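Local coordinates for beta-fructofuranosidase, insoluble isoenzyme CWINV1 (Arabidopsis thaliana, PDB 2OXB), which hydrolyses terminal non-reducing beta-D-fructofuranoside residues from sucrose and 1-kestose, acting as a secreted invertase of the plant cell wall, at residues D202-V214 and R316-I328. The protein carries 1 engineered substitution. Residues are numbered along the deposited sequence; the frame is centred on the assembly and turned at random.
Sequences DFFPVTRFGSNGV and RKIWLDRSGKQLI
K317 gives the contact its one cross-segment hydrogen bond, from NZ to S211 OG at 2.9 Å. The lysine chain is fully extended, with CG opposite the backbone N (chi1 -179°), and this carries the ammonium to the loop after strand 202-207. A methionine here would probably leave S211 OG without this donor and the loop less firmly tied to strand 316-320. Next to it, the W319 indole lies with one face toward S211, OG standing 4.3 Å above the ring centre. I328 O, from the same segment as W319, lies over the opposite face, toward the ring's rim.

Apolar contacts lie deeper. F204 CE1 touches I318 CD1 at 3.8 Å, and L327 CD1 sits at the edge of the same ring. V206 CG2 packs on L320 CD2, the two side chains meeting at about a right angle. Y269 and R288 also border F204.

At the outer end, the R322 guanidinium lies over one face of the F209 ring, with their planes 33° apart. The R208 guanidinium is covered on one face by F209 CZ. Its edge faces G324 CA, with S323 O farther off at 4.0 Å from R208 NH2; neither is a hydrogen bond. The type I turn D321-G324 is braced by an Asx turn, S323 N to D321 OD1 at 2.8 Å.

The contact thus joins two neighbouring sheets of the five-bladed beta-propeller of family 32. No backbone hydrogen bond crosses between these segments, so the contact rests mainly on side-chain packing and the one lysine bond: apolar inside, with aromatic rings, arginines and a lysine toward the outside.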
loop_
_atom_site.group_PDB
_atom_site.type_symbol
_atom_site.label_atom_id
_atom_site.label_comp_id
_atom_site.label_asym_id
_atom_site.label_seq_id
_atom_site.Cartn_x
_atom_site.Cartn_y
_atom_site.Cartn_z
ATOM N N ASP A 202 -1.560 -7.382 9.958
ATOM C CA ASP A 202 -0.181 -7.044 10.201
ATOM C C ASP A 202 -0.102 -6.307 11.513
ATOM O O ASP A 202 -0.861 -5.384 11.748
ATOM C CB ASP A 202 0.356 -6.186 9.055
ATOM C CG ASP A 202 1.823 -5.911 9.194
ATOM O OD1 ASP A 202 2.586 -6.870 9.424
ATOM O OD2 ASP A 202 2.223 -4.744 9.075
ATOM N N PHE A 203 0.803 -6.731 12.380
ATOM C CA PHE A 203 0.929 -6.087 13.672
ATOM C C PHE A 203 2.392 -5.728 13.876
ATOM O O PHE A 203 3.269 -6.583 13.741
ATOM C CB PHE A 203 0.437 -7.030 14.770
ATOM C CG PHE A 203 0.212 -6.357 16.080
ATOM C CD1 PHE A 203 -0.838 -5.456 16.238
ATOM C CD2 PHE A 203 1.037 -6.636 17.162
ATOM C CE1 PHE A 203 -1.075 -4.838 17.461
ATOM C CE2 PHE A 203 0.824 -6.033 18.394
ATOM C CZ PHE A 203 -0.239 -5.129 18.547
ATOM N N PHE A 204 2.634 -4.451 14.190
ATOM C CA PHE A 204 3.984 -3.897 14.388
ATOM C C PHE A 204 4.000 -2.585 15.200
ATOM O O PHE A 204 3.067 -1.783 15.129
ATOM C CB PHE A 204 4.639 -3.633 13.014
ATOM C CG PHE A 204 3.949 -2.565 12.215
ATOM C CD1 PHE A 204 4.201 -1.214 12.463
ATOM C CD2 PHE A 204 2.988 -2.905 11.263
ATOM C CE1 PHE A 204 3.502 -0.227 11.776
ATOM C CE2 PHE A 204 2.285 -1.918 10.568
ATOM C CZ PHE A 204 2.538 -0.579 10.824
ATOM N N PRO A 205 5.082 -2.348 15.968
ATOM C CA PRO A 205 5.240 -1.146 16.790
ATOM C C PRO A 205 5.889 0.022 16.026
ATOM O O PRO A 205 6.558 -0.179 15.008
ATOM C CB PRO A 205 6.137 -1.636 17.915
ATOM C CG PRO A 205 7.098 -2.484 17.166
ATOM C CD PRO A 205 6.191 -3.284 16.224
ATOM N N VAL A 206 5.677 1.235 16.527
ATOM C CA VAL A 206 6.274 2.435 15.944
ATOM C C VAL A 206 6.634 3.392 17.090
ATOM O O VAL A 206 5.840 3.633 17.999
ATOM C CB VAL A 206 5.319 3.148 14.931
ATOM C CG1 VAL A 206 5.136 2.288 13.690
ATOM C CG2 VAL A 206 3.974 3.423 15.566
ATOM N N THR A 207 7.852 3.909 17.061
ATOM C CA THR A 207 8.297 4.832 18.087
ATOM C C THR A 207 7.459 6.095 17.856
ATOM O O THR A 207 7.093 6.371 16.717
ATOM C CB THR A 207 9.820 5.088 17.917
ATOM O OG1 THR A 207 10.345 5.724 19.086
ATOM C CG2 THR A 207 10.084 5.950 16.703
ATOM N N ARG A 208 7.126 6.839 18.914
ATOM C CA ARG A 208 6.311 8.056 18.764
ATOM C C ARG A 208 7.015 9.156 17.980
ATOM O O ARG A 208 6.547 9.589 16.923
ATOM C CB ARG A 208 5.893 8.645 20.122
ATOM C CG ARG A 208 4.809 7.893 20.887
ATOM C CD ARG A 208 3.915 8.874 21.664
ATOM N NE ARG A 208 3.015 9.590 20.753
ATOM C CZ ARG A 208 2.283 10.650 21.084
ATOM N NH1 ARG A 208 2.332 11.140 22.320
ATOM N NH2 ARG A 208 1.505 11.222 20.171
ATOM N N PHE A 209 8.134 9.621 18.513
ATOM C CA PHE A 209 8.898 10.674 17.868
ATOM C C PHE A 209 10.220 10.131 17.342
ATOM O O PHE A 209 11.245 10.188 18.023
ATOM C CB PHE A 209 9.145 11.807 18.860
ATOM C CG PHE A 209 7.888 12.298 19.539
ATOM C CD1 PHE A 209 7.743 12.196 20.924
ATOM C CD2 PHE A 209 6.840 12.842 18.791
ATOM C CE1 PHE A 209 6.580 12.623 21.553
ATOM C CE2 PHE A 209 5.673 13.272 19.413
ATOM C CZ PHE A 209 5.542 13.162 20.799
ATOM N N GLY A 210 10.165 9.599 16.120
ATOM C CA GLY A 210 11.328 9.041 15.450
ATOM C C GLY A 210 10.957 8.689 14.019
ATOM O O GLY A 210 9.858 8.192 13.777
ATOM N N SER A 211 11.851 8.935 13.066
ATOM C CA SER A 211 11.550 8.635 11.664
ATOM C C SER A 211 11.808 7.177 11.303
ATOM O O SER A 211 11.021 6.556 10.584
ATOM C CB SER A 211 12.369 9.536 10.736
ATOM O OG SER A 211 12.028 9.301 9.379
ATOM N N ASN A 212 12.920 6.648 11.801
ATOM C CA ASN A 212 13.303 5.272 11.541
ATOM C C ASN A 212 12.404 4.306 12.297
ATOM O O ASN A 212 12.105 4.503 13.474
ATOM C CB ASN A 212 14.773 5.072 11.915
ATOM C CG ASN A 212 15.719 5.902 11.030
ATOM O OD1 ASN A 212 16.945 5.725 11.056
ATOM N ND2 ASN A 212 15.143 6.809 10.238
ATOM N N GLY A 213 11.962 3.266 11.598
ATOM C CA GLY A 213 11.079 2.283 12.197
ATOM C C GLY A 213 11.654 1.520 13.376
ATOM O O GLY A 213 12.849 1.600 13.656
ATOM N N VAL A 214 10.788 0.768 14.058
ATOM C CA VAL A 214 11.163 -0.030 15.230
ATOM C C VAL A 214 11.121 -1.528 14.924
ATOM O O VAL A 214 10.446 -1.949 13.990
ATOM C CB VAL A 214 10.208 0.247 16.404
ATOM C CG1 VAL A 214 10.730 -0.428 17.662
ATOM C CG2 VAL A 214 10.047 1.753 16.607
ATOM N N ARG A 316 6.996 1.541 0.257
ATOM C CA ARG A 316 6.875 2.816 0.951
ATOM C C ARG A 316 7.537 2.715 2.312
ATOM O O ARG A 316 7.781 1.621 2.822
ATOM C CB ARG A 316 5.387 3.214 1.134
ATOM C CG ARG A 316 4.635 3.729 -0.127
ATOM C CD ARG A 316 3.216 3.140 -0.213
ATOM N NE ARG A 316 2.273 3.774 -1.163
ATOM C CZ ARG A 316 2.507 4.023 -2.454
ATOM N NH1 ARG A 316 3.681 3.715 -3.009
ATOM N NH2 ARG A 316 1.543 4.546 -3.204
ATOM N N LYS A 317 7.849 3.871 2.877
ATOM C CA LYS A 317 8.423 3.933 4.209
ATOM C C LYS A 317 7.333 4.567 5.053
ATOM O O LYS A 317 6.875 5.660 4.741
ATOM C CB LYS A 317 9.674 4.816 4.231
ATOM C CG LYS A 317 10.345 4.918 5.603
ATOM C CD LYS A 317 11.363 6.071 5.698
ATOM C CE LYS A 317 11.948 6.164 7.128
ATOM N NZ LYS A 317 12.860 7.321 7.405
ATOM N N ILE A 318 6.893 3.884 6.103
ATOM C CA ILE A 318 5.850 4.436 6.963
ATOM C C ILE A 318 6.355 4.736 8.379
ATOM O O ILE A 318 7.451 4.321 8.772
ATOM C CB ILE A 318 4.622 3.488 7.045
ATOM C CG1 ILE A 318 5.039 2.059 7.412
ATOM C CG2 ILE A 318 3.925 3.467 5.729
ATOM C CD1 ILE A 318 5.007 1.771 8.892
ATOM N N TRP A 319 5.553 5.475 9.137
ATOM C CA TRP A 319 5.892 5.829 10.507
ATOM C C TRP A 319 4.918 6.858 11.042
ATOM O O TRP A 319 4.379 7.673 10.303
ATOM C CB TRP A 319 7.312 6.379 10.581
ATOM C CG TRP A 319 7.468 7.752 10.012
ATOM C CD1 TRP A 319 7.423 8.924 10.689
ATOM C CD2 TRP A 319 7.712 8.086 8.642
ATOM N NE1 TRP A 319 7.632 9.974 9.830
ATOM C CE2 TRP A 319 7.813 9.488 8.566
ATOM C CE3 TRP A 319 7.854 7.334 7.475
ATOM C CZ2 TRP A 319 8.053 10.158 7.370
ATOM C CZ3 TRP A 319 8.090 7.999 6.283
ATOM C CH2 TRP A 319 8.189 9.401 6.241
ATOM N N LEU A 320 4.727 6.825 12.347
ATOM C CA LEU A 320 3.805 7.712 13.021
ATOM C C LEU A 320 4.059 9.212 12.843
ATOM O O LEU A 320 5.194 9.671 12.931
ATOM C CB LEU A 320 3.800 7.366 14.509
ATOM C CG LEU A 320 2.424 7.050 15.088
ATOM C CD1 LEU A 320 1.500 8.170 14.684
ATOM C CD2 LEU A 320 1.905 5.700 14.555
ATOM N N ASP A 321 2.997 9.975 12.599
ATOM C CA ASP A 321 3.134 11.420 12.458
ATOM C C ASP A 321 3.248 12.068 13.834
ATOM O O ASP A 321 2.867 11.475 14.846
ATOM C CB ASP A 321 1.932 12.035 11.729
ATOM C CG ASP A 321 1.823 13.550 11.965
ATOM O OD1 ASP A 321 0.828 14.002 12.567
ATOM O OD2 ASP A 321 2.746 14.288 11.562
ATOM N N ARG A 322 3.762 13.295 13.860
ATOM C CA ARG A 322 3.925 14.048 15.104
ATOM C C ARG A 322 2.642 14.075 15.932
ATOM O O ARG A 322 2.692 13.844 17.137
ATOM C CB ARG A 322 4.376 15.485 14.800
ATOM C CG ARG A 322 4.418 16.423 16.011
ATOM C CD ARG A 322 5.438 15.952 17.060
ATOM N NE ARG A 322 5.338 16.710 18.313
ATOM C CZ ARG A 322 6.192 16.602 19.327
ATOM N NH1 ARG A 322 7.222 15.766 19.240
ATOM N NH2 ARG A 322 6.022 17.330 20.426
ATOM N N SER A 323 1.509 14.361 15.287
ATOM C CA SER A 323 0.217 14.404 15.971
ATOM C C SER A 323 -0.112 13.090 16.677
ATOM O O SER A 323 -0.908 13.061 17.622
ATOM C CB SER A 323 -0.912 14.743 14.993
ATOM O OG SER A 323 -0.937 16.136 14.706
ATOM N N GLY A 324 0.478 11.997 16.200
ATOM C CA GLY A 324 0.262 10.708 16.836
ATOM C C GLY A 324 -0.956 9.894 16.456
ATOM O O GLY A 324 -1.151 8.825 17.003
ATOM N N LYS A 325 -1.772 10.379 15.527
ATOM C CA LYS A 325 -2.956 9.632 15.124
ATOM C C LYS A 325 -3.071 9.392 13.622
ATOM O O LYS A 325 -4.175 9.361 13.102
ATOM C CB LYS A 325 -4.216 10.345 15.609
ATOM C CG LYS A 325 -4.340 11.768 15.114
ATOM C CD LYS A 325 -3.854 12.778 16.144
ATOM C CE LYS A 325 -4.366 14.167 15.794
ATOM N NZ LYS A 325 -4.200 15.149 16.893
ATOM N N GLN A 326 -1.942 9.220 12.927
ATOM C CA GLN A 326 -1.928 8.976 11.471
ATOM C C GLN A 326 -0.525 8.567 10.998
ATOM O O GLN A 326 0.481 9.155 11.401
ATOM C CB GLN A 326 -2.412 10.240 10.719
ATOM C CG GLN A 326 -2.042 10.359 9.217
ATOM C CD GLN A 326 -2.511 11.686 8.577
ATOM O OE1 GLN A 326 -2.125 12.030 7.454
ATOM N NE2 GLN A 326 -3.354 12.423 9.293
ATOM N N LEU A 327 -0.462 7.544 10.152
ATOM C CA LEU A 327 0.814 7.067 9.630
ATOM C C LEU A 327 1.292 7.897 8.443
ATOM O O LEU A 327 0.498 8.314 7.593
ATOM C CB LEU A 327 0.725 5.584 9.222
ATOM C CG LEU A 327 0.669 4.523 10.332
ATOM C CD1 LEU A 327 0.782 3.138 9.728
ATOM C CD2 LEU A 327 1.810 4.745 11.322
ATOM N N ILE A 328 2.593 8.151 8.395
ATOM C CA ILE A 328 3.129 8.916 7.295
ATOM C C ILE A 328 3.891 7.997 6.389
ATOM O O ILE A 328 4.795 7.282 6.814
ATOM C CB ILE A 328 4.060 10.028 7.745
ATOM C CG1 ILE A 328 3.324 10.933 8.728
ATOM C CG2 ILE A 328 4.518 10.823 6.517
ATOM C CD1 ILE A 328 4.129 12.120 9.174
#